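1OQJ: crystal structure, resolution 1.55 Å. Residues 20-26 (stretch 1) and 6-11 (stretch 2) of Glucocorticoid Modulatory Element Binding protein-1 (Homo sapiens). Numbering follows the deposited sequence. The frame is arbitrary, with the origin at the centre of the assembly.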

# COMPACT_ATOMS: atom_id res chain seq x y z
N ILE A 20 8.50 2.85 0.08
CA ILE A 20 7.84 4.00 -0.53
C ILE A 20 6.67 3.54 -1.39
O ILE A 20 6.83 2.69 -2.26
CB ILE A 20 8.83 4.79 -1.42
CG1 ILE A 20 10.00 5.28 -0.57
CG2 ILE A 20 8.12 5.98 -2.07
CD1 ILE A 20 11.09 5.96 -1.37
N LEU A 21 5.50 4.10 -1.13
CA LEU A 21 4.31 3.77 -1.90
C LEU A 21 4.18 4.75 -3.06
O LEU A 21 4.08 5.95 -2.84
CB LEU A 21 3.06 3.87 -1.01
CG LEU A 21 1.70 3.62 -1.68
CD1 LEU A 21 1.59 2.15 -2.06
CD2 LEU A 21 0.57 3.99 -0.73
N LEU A 22 4.20 4.24 -4.29
CA LEU A 22 4.04 5.10 -5.47
C LEU A 22 2.52 5.20 -5.62
O LEU A 22 1.86 4.27 -6.08
CB LEU A 22 4.68 4.46 -6.70
CG LEU A 22 6.16 4.12 -6.54
CD1 LEU A 22 6.71 3.63 -7.87
CD2 LEU A 22 6.94 5.34 -6.05
N TRP A 23 1.97 6.35 -5.24
CA TRP A 23 0.53 6.54 -5.25
C TRP A 23 -0.26 6.27 -6.52
O TRP A 23 -1.30 5.61 -6.46
CB TRP A 23 0.17 7.94 -4.73
CG TRP A 23 -1.31 8.13 -4.58
CD1 TRP A 23 -2.15 7.43 -3.76
CD2 TRP A 23 -2.13 9.04 -5.32
NE1 TRP A 23 -3.45 7.85 -3.95
CE2 TRP A 23 -3.46 8.84 -4.90
CE3 TRP A 23 -1.87 10.00 -6.30
CZ2 TRP A 23 -4.53 9.57 -5.43
CZ3 TRP A 23 -2.94 10.73 -6.83
CH2 TRP A 23 -4.25 10.51 -6.39
N LYS A 24 0.19 6.78 -7.66
CA LYS A 24 -0.57 6.53 -8.88
C LYS A 24 -0.52 5.07 -9.31
O LYS A 24 -1.39 4.62 -10.05
CB LYS A 24 -0.10 7.46 -10.00
CG LYS A 24 -0.48 8.92 -9.72
CD LYS A 24 -0.28 9.82 -10.92
CE LYS A 24 -0.60 11.26 -10.55
NZ LYS A 24 -0.33 12.20 -11.67
N LYS A 25 0.47 4.32 -8.83
CA LYS A 25 0.58 2.89 -9.16
C LYS A 25 -0.26 2.06 -8.18
O LYS A 25 -0.46 0.86 -8.39
CB LYS A 25 2.04 2.42 -9.09
CG LYS A 25 2.86 2.68 -10.34
CD LYS A 25 2.96 4.14 -10.69
CE LYS A 25 3.85 4.33 -11.92
NZ LYS A 25 4.01 5.76 -12.26
N PHE A 26 -0.74 2.71 -7.13
CA PHE A 26 -1.56 2.08 -6.08
C PHE A 26 -3.00 1.94 -6.60
O PHE A 26 -3.88 2.72 -6.24
CB PHE A 26 -1.49 2.97 -4.84
CG PHE A 26 -2.17 2.41 -3.62
CD1 PHE A 26 -1.92 1.11 -3.19
CD2 PHE A 26 -3.00 3.22 -2.85
CE1 PHE A 26 -2.47 0.63 -2.01
CE2 PHE A 26 -3.56 2.75 -1.66
CZ PHE A 26 -3.29 1.45 -1.24
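Stretch 2 (6-11) MEIAYP

Stretch 2 runs back along stretch 1 as an antiparallel neighbour. Its extended segment, Ala9 to Pro11, crosses Ile20 to Leu22 at 162° between N-to-C directions, with the axes 4.7 Å apart at closest approach. Pro11 lies opposite Ile20, Tyr10 opposite Leu21 and Ala9 opposite Leu22.

Tyr10, which gives the largest covered area, sets the register. It forms the hydrogen-bonded pair with Leu21: Leu21 N donates to Tyr10 O at 2.9 Å, nearly straight, and Tyr10 N donates to Leu21 O at 3.0 Å. Its side chain (chi1 m) shares a sheet face with that of Leu21, and the edge of its ring meets Trp23, with Tyr10 CE1 4.2 Å from Trp23 CB. On the other face, the small Ala9 touches two larger side chains that share its face, its CB 3.7 Å from Ile20 CG2 and 4.1 Å from Leu22 CD2.

Before the strand, Ile8 carries the pairing past the end of the ladder. Trp23 N, where stretch 1 turns into helical phi/psi angles, donates to Ile8 O at 3.0 Å, though the 136° angle is well bent. Ile8 CG2 also packs obliquely against the indole, 4.0 Å from Trp23 CE3. The same carbonyl also accepts from a water, 2.7 Å from Ile8 O, which in turn accepts from Lys24 N at 2.9 Å and so serves a second amide of the turn.

Glu7, nearly as well covered as Tyr10, closes the contact with charge. Its CB points sideways, but the carboxylate reaches in to form a salt bridge, Lys25 NZ to Glu7 OE2 at 2.8 Å, while its methylene lies on Leu22, Glu7 CG to Leu22 CD2 at 3.9 Å. The rule is economical: backbone bonds fix the register, and one more backbone bond, a water and a salt bridge fasten the turn beyond it.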

# COMPACT_ATOMS: atom_id res chain seq x y z
N MET A 6 6.39 14.62 -11.66
CA MET A 6 6.89 14.06 -10.42
C MET A 6 6.14 12.78 -10.08
O MET A 6 4.98 12.62 -10.45
CB MET A 6 6.74 15.07 -9.28
CG MET A 6 7.59 16.32 -9.44
SD MET A 6 7.31 17.51 -8.12
CE MET A 6 6.06 18.56 -8.88
N GLU A 7 6.81 11.88 -9.37
CA GLU A 7 6.18 10.62 -8.98
C GLU A 7 5.61 10.79 -7.57
O GLU A 7 6.33 10.65 -6.58
CB GLU A 7 7.21 9.49 -9.00
CG GLU A 7 6.62 8.09 -8.84
CD GLU A 7 5.83 7.64 -10.06
OE1 GLU A 7 6.31 7.86 -11.19
OE2 GLU A 7 4.75 7.04 -9.89
N ILE A 8 4.32 11.10 -7.49
CA ILE A 8 3.65 11.29 -6.21
C ILE A 8 3.76 10.02 -5.39
O ILE A 8 3.45 8.92 -5.87
CB ILE A 8 2.17 11.65 -6.41
CG1 ILE A 8 2.05 12.92 -7.25
CG2 ILE A 8 1.50 11.87 -5.06
CD1 ILE A 8 2.73 14.12 -6.64
N ALA A 9 4.20 10.16 -4.14
CA ALA A 9 4.40 9.00 -3.28
C ALA A 9 4.25 9.31 -1.81
O ALA A 9 4.08 10.47 -1.41
CB ALA A 9 5.78 8.42 -3.55
N TYR A 10 4.33 8.27 -0.99
CA TYR A 10 4.25 8.42 0.46
C TYR A 10 5.17 7.43 1.15
O TYR A 10 5.31 6.29 0.71
CB TYR A 10 2.83 8.16 0.98
CG TYR A 10 1.81 9.18 0.56
CD1 TYR A 10 1.05 8.99 -0.59
CD2 TYR A 10 1.61 10.33 1.31
CE1 TYR A 10 0.10 9.93 -0.98
CE2 TYR A 10 0.68 11.28 0.92
CZ TYR A 10 -0.07 11.08 -0.22
OH TYR A 10 -1.00 12.02 -0.61
N PRO A 11 5.83 7.86 2.23
CA PRO A 11 6.73 6.97 2.96
C PRO A 11 5.84 6.06 3.81
O PRO A 11 4.93 6.54 4.50
CB PRO A 11 7.56 7.94 3.80
CG PRO A 11 6.59 9.04 4.10
CD PRO A 11 5.90 9.24 2.76
O HOH W 1 2.80 7.94 -8.29
O HOH W 2 6.55 5.76 -13.45